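Side-chain contacts in mitogen-activated protein kinase kinase kinase 15 (Homo sapiens, PDB 6V0M), which is a serine/threonine kinase of the MAP3K tier, represented here by its sterile alpha motif (SAM) domain, which probably mediates complex formation among apoptosis signal-regulating kinases: residues I8-L13 / S32-E37; V25-T30 / R44-R49. All blocks are in the same frame, centred on the assembly; numbering follows the deposited sequence.

Contact 1 (I8-L13 / S32-E37)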
ATOM      1  N   ILE A   8       8.866   1.589  -0.439  1.00 25.43           N
ATOM      2  CA  ILE A   8       8.905   3.052  -0.479  1.00 24.69           C
ATOM      3  C   ILE A   8       8.708   3.585  -1.913  1.00 28.54           C
ATOM      4  O   ILE A   8       7.915   4.530  -2.142  1.00 29.07           O
ATOM      5  CB  ILE A   8      10.172   3.544   0.148  1.00 24.99           C
ATOM      6  CG1 ILE A   8      10.116   3.300   1.674  1.00 28.88           C
ATOM      7  CG2 ILE A   8      10.417   5.026  -0.159  1.00 28.63           C
ATOM      8  CD1 ILE A   8      11.433   3.584   2.416  1.00 33.15           C
ATOM      9  N   ASP A   9       9.401   2.965  -2.881  1.00 26.97           N
ATOM     10  CA  ASP A   9       9.290   3.382  -4.270  1.00 31.51           C
ATOM     11  C   ASP A   9       7.859   3.239  -4.814  1.00 30.32           C
ATOM     12  O   ASP A   9       7.363   4.126  -5.490  1.00 28.55           O
ATOM     13  CB  ASP A   9      10.274   2.624  -5.157  1.00 34.24           C
ATOM     14  CG  ASP A   9      11.717   3.028  -4.924  1.00 36.10           C
ATOM     15  OD1 ASP A   9      11.998   4.107  -4.305  1.00 39.29           O
ATOM     16  OD2 ASP A   9      12.577   2.236  -5.376  1.00 37.13           O
ATOM     17  N   TRP A  10       7.204   2.119  -4.485  1.00 30.44           N
ATOM     18  CA  TRP A  10       5.830   1.829  -4.916  1.00 29.73           C
ATOM     19  C   TRP A  10       4.827   2.817  -4.251  1.00 29.75           C
ATOM     20  O   TRP A  10       3.946   3.350  -4.919  1.00 29.17           O
ATOM     21  CB  TRP A  10       5.459   0.371  -4.585  1.00 29.03           C
ATOM     22  CG  TRP A  10       4.083  -0.051  -5.037  1.00 32.29           C
ATOM     23  CD1 TRP A  10       3.762  -0.627  -6.191  1.00 35.47           C
ATOM     24  CD2 TRP A  10       2.856   0.103  -4.309  1.00 29.33           C
ATOM     25  NE1 TRP A  10       2.409  -0.932  -6.237  1.00 30.69           N
ATOM     26  CE2 TRP A  10       1.829  -0.450  -5.099  1.00 29.58           C
ATOM     27  CE3 TRP A  10       2.541   0.597  -3.036  1.00 27.46           C
ATOM     28  CZ2 TRP A  10       0.507  -0.492  -4.681  1.00 30.38           C
ATOM     29  CZ3 TRP A  10       1.241   0.574  -2.638  1.00 31.24           C
ATOM     30  CH2 TRP A  10       0.231   0.004  -3.464  1.00 29.76           C
ATOM     31  N   LEU A  11       5.012   3.104  -2.951  1.00 24.39           N
ATOM     32  CA  LEU A  11       4.202   4.060  -2.207  1.00 23.49           C
ATOM     33  C   LEU A  11       4.315   5.462  -2.856  1.00 29.13           C
ATOM     34  O   LEU A  11       3.302   6.133  -3.023  1.00 29.18           O
ATOM     35  CB  LEU A  11       4.577   4.110  -0.714  1.00 27.47           C
ATOM     36  CG  LEU A  11       4.174   2.889   0.112  1.00 25.26           C
ATOM     37  CD1 LEU A  11       4.757   3.074   1.544  1.00 25.32           C
ATOM     38  CD2 LEU A  11       2.667   2.668   0.226  1.00 27.90           C
ATOM     39  N   ARG A  12       5.534   5.882  -3.208  1.00 28.39           N
ATOM     40  CA  ARG A  12       5.782   7.172  -3.831  1.00 32.89           C
ATOM     41  C   ARG A  12       5.114   7.225  -5.188  1.00 31.70           C
ATOM     42  O   ARG A  12       4.593   8.236  -5.546  1.00 38.90           O
ATOM     43  CB  ARG A  12       7.270   7.464  -3.975  1.00 39.44           C
ATOM     44  CG  ARG A  12       7.955   7.833  -2.641  1.00 47.77           C
ATOM     45  CD  ARG A  12       9.112   8.807  -2.829  1.00 59.42           C
ATOM     46  NE  ARG A  12      10.341   8.291  -2.220  1.00 61.52           N
ATOM     47  CZ  ARG A  12      11.175   7.418  -2.789  1.00 60.19           C
ATOM     48  NH1 ARG A  12      10.934   6.915  -4.010  1.00 58.39           N
ATOM     49  NH2 ARG A  12      12.255   7.021  -2.120  1.00 61.93           N
ATOM     50  N   LEU A  13       5.126   6.109  -5.924  1.00 35.51           N
ATOM     51  CA  LEU A  13       4.453   6.017  -7.235  1.00 38.70           C
ATOM     52  C   LEU A  13       2.915   6.212  -7.100  1.00 39.08           C
ATOM     53  O   LEU A  13       2.265   6.684  -8.015  1.00 40.34           O
ATOM     54  CB  LEU A  13       4.741   4.660  -7.860  1.00 45.40           C
ATOM     55  CG  LEU A  13       4.418   4.416  -9.325  1.00 59.20           C
ATOM     56  CD1 LEU A  13       5.283   5.337 -10.196  1.00 57.11           C
ATOM     57  CD2 LEU A  13       4.616   2.945  -9.658  1.00 58.47           C
ATOM     58  N   SER A  32       4.616  -6.976  -0.210  1.00 28.20           N
ATOM     59  CA  SER A  32       3.753  -8.169  -0.280  1.00 27.19           C
ATOM     60  C   SER A  32       2.471  -8.048   0.540  1.00 27.40           C
ATOM     61  O   SER A  32       1.341  -8.416   0.103  1.00 29.26           O
ATOM     62  CB  SER A  32       4.523  -9.414   0.143  1.00 32.14           C
ATOM     63  OG  SER A  32       3.708 -10.509  -0.045  1.00 30.50           O
ATOM     64  N   ASP A  33       2.615  -7.551   1.775  1.00 26.43           N
ATOM     65  CA  ASP A  33       1.468  -7.349   2.647  1.00 24.56           C
ATOM     66  C   ASP A  33       0.443  -6.411   1.979  1.00 22.73           C
ATOM     67  O   ASP A  33      -0.790  -6.643   2.131  1.00 25.18           O
ATOM     68  CB  ASP A  33       1.841  -6.775   4.055  1.00 25.61           C
ATOM     69  CG  ASP A  33       2.753  -7.633   4.870  1.00 29.79           C
ATOM     70  OD1 ASP A  33       2.668  -8.886   4.830  1.00 27.43           O
ATOM     71  OD2 ASP A  33       3.536  -7.046   5.692  1.00 35.00           O
ATOM     72  N   ILE A  34       0.925  -5.293   1.383  1.00 23.74           N
ATOM     73  CA  ILE A  34       0.065  -4.261   0.825  1.00 23.02           C
ATOM     74  C   ILE A  34      -0.677  -4.856  -0.385  1.00 23.10           C
ATOM     75  O   ILE A  34      -1.859  -4.747  -0.455  1.00 21.35           O
ATOM     76  CB  ILE A  34       0.813  -2.987   0.438  1.00 21.10           C
ATOM     77  CG1 ILE A  34       1.461  -2.284   1.695  1.00 25.00           C
ATOM     78  CG2 ILE A  34      -0.069  -1.988  -0.197  1.00 26.89           C
ATOM     79  CD1 ILE A  34       0.527  -2.091   2.829  1.00 28.55           C
ATOM     80  N   LEU A  35       0.077  -5.529  -1.250  1.00 25.39           N
ATOM     81  CA  LEU A  35      -0.545  -6.110  -2.483  1.00 27.82           C
ATOM     82  C   LEU A  35      -1.546  -7.225  -2.204  1.00 24.64           C
ATOM     83  O   LEU A  35      -2.538  -7.378  -2.916  1.00 30.04           O
ATOM     84  CB  LEU A  35       0.557  -6.600  -3.396  1.00 26.19           C
ATOM     85  CG  LEU A  35       1.472  -5.524  -3.972  1.00 29.15           C
ATOM     86  CD1 LEU A  35       2.611  -6.245  -4.709  1.00 36.30           C
ATOM     87  CD2 LEU A  35       0.774  -4.454  -4.782  1.00 30.45           C
ATOM     88  N   ASN A  36      -1.232  -8.074  -1.221  1.00 22.52           N
ATOM     89  CA  ASN A  36      -1.941  -9.352  -0.984  1.00 28.62           C
ATOM     90  C   ASN A  36      -2.854  -9.446   0.273  1.00 30.94           C
ATOM     91  O   ASN A  36      -3.855 -10.118   0.267  1.00 26.35           O
ATOM     92  CB  ASN A  36      -0.931 -10.480  -0.967  1.00 29.44           C
ATOM     93  CG  ASN A  36      -0.205 -10.587  -2.292  1.00 29.71           C
ATOM     94  OD1 ASN A  36      -0.840 -10.891  -3.287  1.00 30.69           O
ATOM     95  ND2 ASN A  36       1.079 -10.228  -2.343  1.00 30.46           N
ATOM     96  N   GLU A  37      -2.477  -8.774   1.370  1.00 25.87           N
ATOM     97  CA  GLU A  37      -3.069  -9.045   2.685  1.00 28.66           C
ATOM     98  C   GLU A  37      -3.912  -7.946   3.266  1.00 29.69           C
ATOM     99  O   GLU A  37      -4.887  -8.220   3.916  1.00 30.73           O
ATOM    100  CB  GLU A  37      -1.946  -9.318   3.718  1.00 35.40           C
ATOM    101  CG  GLU A  37      -0.891 -10.317   3.284  1.00 40.78           C
ATOM    102  CD  GLU A  37      -1.423 -11.720   3.325  1.00 49.20           C
ATOM    103  OE1 GLU A  37      -1.879 -12.115   4.408  1.00 58.65           O
ATOM    104  OE2 GLU A  37      -1.331 -12.452   2.334  1.00 54.28           O
TER

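Contact 2 (V25-T30 / R44-R49)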
ATOM      1  N   VAL A  25       5.949   2.193   7.018  1.00 25.80           N
ATOM      2  CA  VAL A  25       7.213   1.500   7.306  1.00 25.27           C
ATOM      3  C   VAL A  25       7.323   1.163   8.789  1.00 24.18           C
ATOM      4  O   VAL A  25       7.750   0.067   9.162  1.00 29.29           O
ATOM      5  CB  VAL A  25       8.375   2.377   6.803  1.00 28.76           C
ATOM      6  CG1 VAL A  25       9.717   1.952   7.453  1.00 31.84           C
ATOM      7  CG2 VAL A  25       8.378   2.368   5.254  1.00 31.69           C
ATOM      8  N   GLU A  26       6.943   2.097   9.652  1.00 27.01           N
ATOM      9  CA  GLU A  26       7.031   1.842  11.130  1.00 29.75           C
ATOM     10  C   GLU A  26       6.188   0.677  11.583  1.00 28.75           C
ATOM     11  O   GLU A  26       6.520   0.045  12.540  1.00 25.30           O
ATOM     12  CB  GLU A  26       6.639   3.082  11.888  1.00 32.66           C
ATOM     13  CG  GLU A  26       7.712   4.148  11.788  1.00 40.15           C
ATOM     14  CD  GLU A  26       7.274   5.465  12.394  1.00 39.78           C
ATOM     15  OE1 GLU A  26       6.097   5.570  12.796  1.00 39.78           O
ATOM     16  OE2 GLU A  26       8.103   6.403  12.429  1.00 43.99           O
ATOM     17  N   GLU A  27       5.105   0.364  10.848  1.00 25.98           N
ATOM     18  CA  GLU A  27       4.298  -0.819  11.124  1.00 28.67           C
ATOM     19  C   GLU A  27       4.854  -2.103  10.570  1.00 27.03           C
ATOM     20  O   GLU A  27       4.362  -3.188  10.882  1.00 27.69           O
ATOM     21  CB  GLU A  27       2.861  -0.619  10.615  1.00 29.79           C
ATOM     22  CG  GLU A  27       2.043   0.454  11.277  1.00 30.60           C
ATOM     23  CD  GLU A  27       1.934   0.290  12.789  1.00 42.17           C
ATOM     24  OE1 GLU A  27       1.790  -0.832  13.320  1.00 37.30           O
ATOM     25  OE2 GLU A  27       2.075   1.322  13.478  1.00 44.05           O
ATOM     26  N   GLY A  28       5.937  -2.037   9.781  1.00 26.38           N
ATOM     27  CA  GLY A  28       6.588  -3.238   9.325  1.00 28.33           C
ATOM     28  C   GLY A  28       5.783  -3.908   8.196  1.00 24.20           C
ATOM     29  O   GLY A  28       5.898  -5.082   7.964  1.00 27.49           O
ATOM     30  N   TYR A  29       4.949  -3.123   7.531  1.00 24.01           N
ATOM     31  CA  TYR A  29       4.315  -3.616   6.254  1.00 24.52           C
ATOM     32  C   TYR A  29       5.393  -3.832   5.187  1.00 30.30           C
ATOM     33  O   TYR A  29       6.287  -3.054   5.025  1.00 31.00           O
ATOM     34  CB  TYR A  29       3.255  -2.681   5.721  1.00 26.36           C
ATOM     35  CG  TYR A  29       1.953  -2.618   6.479  1.00 26.87           C
ATOM     36  CD1 TYR A  29       1.013  -3.627   6.379  1.00 27.80           C
ATOM     37  CD2 TYR A  29       1.628  -1.545   7.271  1.00 27.21           C
ATOM     38  CE1 TYR A  29      -0.199  -3.554   6.992  1.00 31.97           C
ATOM     39  CE2 TYR A  29       0.437  -1.505   7.975  1.00 29.15           C
ATOM     40  CZ  TYR A  29      -0.481  -2.524   7.822  1.00 30.48           C
ATOM     41  OH  TYR A  29      -1.651  -2.492   8.493  1.00 33.42           O
ATOM     42  N   THR A  30       5.251  -4.921   4.442  1.00 27.96           N
ATOM     43  CA  THR A  30       6.066  -5.178   3.237  1.00 27.55           C
ATOM     44  C   THR A  30       5.150  -4.874   2.069  1.00 28.76           C
ATOM     45  O   THR A  30       3.901  -4.802   2.200  1.00 23.81           O
ATOM     46  CB  THR A  30       6.522  -6.631   3.177  1.00 30.45           C
ATOM     47  OG1 THR A  30       5.376  -7.484   3.072  1.00 30.40           O
ATOM     48  CG2 THR A  30       7.294  -7.087   4.386  1.00 30.65           C
ATOM     49  N   ARG A  44      -7.642   2.680   6.762  1.00 29.06           N
ATOM     50  CA  ARG A  44      -8.391   3.619   7.587  1.00 31.47           C
ATOM     51  C   ARG A  44      -7.799   3.730   8.994  1.00 33.61           C
ATOM     52  O   ARG A  44      -7.699   4.825   9.575  1.00 33.92           O
ATOM     53  CB  ARG A  44      -9.862   3.275   7.619  1.00 35.41           C
ATOM     54  CG  ARG A  44     -10.493   3.329   6.208  1.00 40.77           C
ATOM     55  CD  ARG A  44     -11.874   3.919   6.079  1.00 47.26           C
ATOM     56  NE  ARG A  44     -11.956   4.871   4.940  1.00 60.53           N
ATOM     57  CZ  ARG A  44     -12.442   4.610   3.716  1.00 67.91           C
ATOM     58  NH1 ARG A  44     -12.945   3.420   3.401  1.00 66.66           N
ATOM     59  NH2 ARG A  44     -12.441   5.565   2.796  1.00 67.50           N
ATOM     60  N   TYR A  45      -7.383   2.591   9.552  1.00 32.60           N
ATOM     61  CA  TYR A  45      -6.799   2.602  10.909  1.00 32.16           C
ATOM     62  C   TYR A  45      -5.481   3.384  10.902  1.00 30.81           C
ATOM     63  O   TYR A  45      -5.141   4.054  11.886  1.00 32.64           O
ATOM     64  CB  TYR A  45      -6.609   1.158  11.420  1.00 32.14           C
ATOM     65  CG  TYR A  45      -6.120   1.043  12.810  1.00 33.03           C
ATOM     66  CD1 TYR A  45      -6.982   1.200  13.884  1.00 38.07           C
ATOM     67  CD2 TYR A  45      -4.791   0.793  13.058  1.00 39.22           C
ATOM     68  CE1 TYR A  45      -6.511   1.094  15.215  1.00 43.49           C
ATOM     69  CE2 TYR A  45      -4.304   0.676  14.348  1.00 37.77           C
ATOM     70  CZ  TYR A  45      -5.173   0.814  15.415  1.00 38.99           C
ATOM     71  OH  TYR A  45      -4.670   0.730  16.681  1.00 50.39           O
ATOM     72  N   LEU A  46      -4.738   3.319   9.790  1.00 29.94           N
ATOM     73  CA  LEU A  46      -3.518   4.096   9.631  1.00 31.13           C
ATOM     74  C   LEU A  46      -3.787   5.573   9.477  1.00 32.11           C
ATOM     75  O   LEU A  46      -2.855   6.345   9.458  1.00 34.26           O
ATOM     76  CB  LEU A  46      -2.741   3.617   8.404  1.00 31.75           C
ATOM     77  CG  LEU A  46      -2.081   2.258   8.514  1.00 37.81           C
ATOM     78  CD1 LEU A  46      -1.863   1.720   7.107  1.00 40.40           C
ATOM     79  CD2 LEU A  46      -0.791   2.474   9.293  1.00 38.59           C
ATOM     80  N   ARG A  47      -5.066   5.938   9.374  1.00 32.92           N
ATOM     81  CA  ARG A  47      -5.503   7.315   9.122  1.00 38.14           C
ATOM     82  C   ARG A  47      -4.931   7.933   7.841  1.00 31.93           C
ATOM     83  O   ARG A  47      -4.621   9.147   7.804  1.00 33.29           O
ATOM     84  CB  ARG A  47      -5.223   8.216  10.318  1.00 35.47           C
ATOM     85  CG  ARG A  47      -5.922   7.689  11.558  1.00 43.19           C
ATOM     86  CD  ARG A  47      -5.551   8.571  12.697  1.00 47.93           C
ATOM     87  NE  ARG A  47      -6.269   8.227  13.914  1.00 59.93           N
ATOM     88  CZ  ARG A  47      -5.736   7.615  14.970  1.00 65.10           C
ATOM     89  NH1 ARG A  47      -4.465   7.218  14.965  1.00 71.16           N
ATOM     90  NH2 ARG A  47      -6.482   7.387  16.047  1.00 69.77           N
ATOM     91  N   LEU A  48      -4.925   7.137   6.771  1.00 27.81           N
ATOM     92  CA  LEU A  48      -4.597   7.638   5.455  1.00 27.84           C
ATOM     93  C   LEU A  48      -5.648   8.605   4.998  1.00 26.60           C
ATOM     94  O   LEU A  48      -6.848   8.408   5.219  1.00 30.41           O
ATOM     95  CB  LEU A  48      -4.383   6.548   4.413  1.00 30.31           C
ATOM     96  CG  LEU A  48      -3.409   5.383   4.498  1.00 33.48           C
ATOM     97  CD1 LEU A  48      -3.174   4.868   3.081  1.00 40.60           C
ATOM     98  CD2 LEU A  48      -2.144   5.787   5.167  1.00 34.35           C
ATOM     99  N   ARG A  49      -5.197   9.710   4.395  1.00 27.17           N
ATOM    100  CA  ARG A  49      -6.077  10.664   3.750  1.00 28.99           C
ATOM    101  C   ARG A  49      -6.723  10.030   2.501  1.00 27.56           C
ATOM    102  O   ARG A  49      -6.147   9.100   1.883  1.00 27.71           O
ATOM    103  CB  ARG A  49      -5.277  11.896   3.340  1.00 31.07           C
ATOM    104  CG  ARG A  49      -4.644  12.689   4.476  1.00 41.06           C
ATOM    105  CD  ARG A  49      -3.918  13.896   3.892  1.00 47.92           C
ATOM    106  NE  ARG A  49      -2.987  14.531   4.824  1.00 51.19           N
ATOM    107  CZ  ARG A  49      -1.665  14.317   4.875  1.00 54.17           C
ATOM    108  NH1 ARG A  49      -1.053  13.439   4.078  1.00 49.08           N
ATOM    109  NH2 ARG A  49      -0.934  14.976   5.770  1.00 51.16           N
TER

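Contact 1 (I8-L13 / S32-E37)
Trp10 extends its indole with CG anti to the backbone N (chi1 -178°), carrying the ring from helix 4-13 across to helix 31-37, where Ile34 and Leu35 receive it. In Ile34 the CG2 branch takes the same anti position, while CG1 lies anti to the carbonyl carbon. Ile34 CG2 is therefore the branch that meets the six-membered ring, 3.8 Å from Trp10 CZ3 and just as near Trp10 CH2. Leu35 approaches the indole farther along, its CD2 lying 4.0 Å from Trp10 CZ2 and close to the pyrrole side at NE1. Both methyls come at the ring obliquely. No hydrogen bond spans the two segments, and the join is purely apolar. Within helix 31-37 Asn36 ND2 bonds back to Ser32 O at 3.1 Å, in the carbonyl plane on a lone pair; that oxygen also accepts the helical bond from Asn36 N. On helix 50-70, Leu56 and Ala59 also touch the indole, and Arg64 bonds to the backbone oxygen of Leu35. Helices 4-13 and 31-37 thus meet through one aromatic side chain beside the long C-terminal helix, as befits the compact five-helix bundle of a SAM domain.

Contact 2 (V25-T30 / R44-R49)
Leu46 reaches across to Glu27 and Tyr29 from the turn that ends helix 40-45. Along 44-49, Arg44 comes first, its side chain resting on Leu53 of helix 50-70, and the carbonyl oxygen of Arg44 accepts a bond from Arg47 N at 2.9 Å. At Leu46 both methyls are used. Leu46 CD2 lies 4.0 Å from Glu27 CG, and the two chains run antiparallel alongside one another; the bend of Glu27 at chi2 (-56°) turns its carboxylate aside from the extended line, and the aliphatic part makes the contact. Leu46 CD1 meets the tyrosine ring obliquely, 4.1 Å from Tyr29 CE2, as the two residues reach for each other from facing turns. The backbone oxygen of Leu46 takes a hydrogen bond from Lys23. Arg47 then turns to positive phi (57°) and closes a Schellman motif, after which Leu48 packs against Leu43 and Leu53. Arg49 stands at the N-cap position of helix 50-70. Gly28 ends helix 18-26 with a Schellman motif too, and Thr30 caps the next helix through its side chain. Two turns therefore touch at the surface, each pairing a Schellman end with a following N-cap position: they connect helix 18-26 to 31-37 and helix 40-45 to 50-70 in the five-helix bundle of the SAM domain.

How the contacts relate
Contacts 1 and 2 have centres about 11 Å apart and interlock along the chain, since their segments alternate. They also touch directly: Ile34 CD1 lies 3.9 Å from Tyr29 CD1, so Tyr29 meets Ile34 as well as Leu46. A second junction lies between helices 4-13 and 18-26, where Ile8 CG1 packs 4.1 Å from Val25 CG2. Thr30, N-cap of helix 31-37, ties the contacts by a capping box: Thr30 OG1 lies 3.1 Å from Asp33 N, and Asp33 OD2 accepts from Thr30 N. Contact 1 is the more central, about 4 Å from the chain centre against about 8 Å for contact 2. Both belong to the SAM domain; the kinase catalytic domain is not part of this chain.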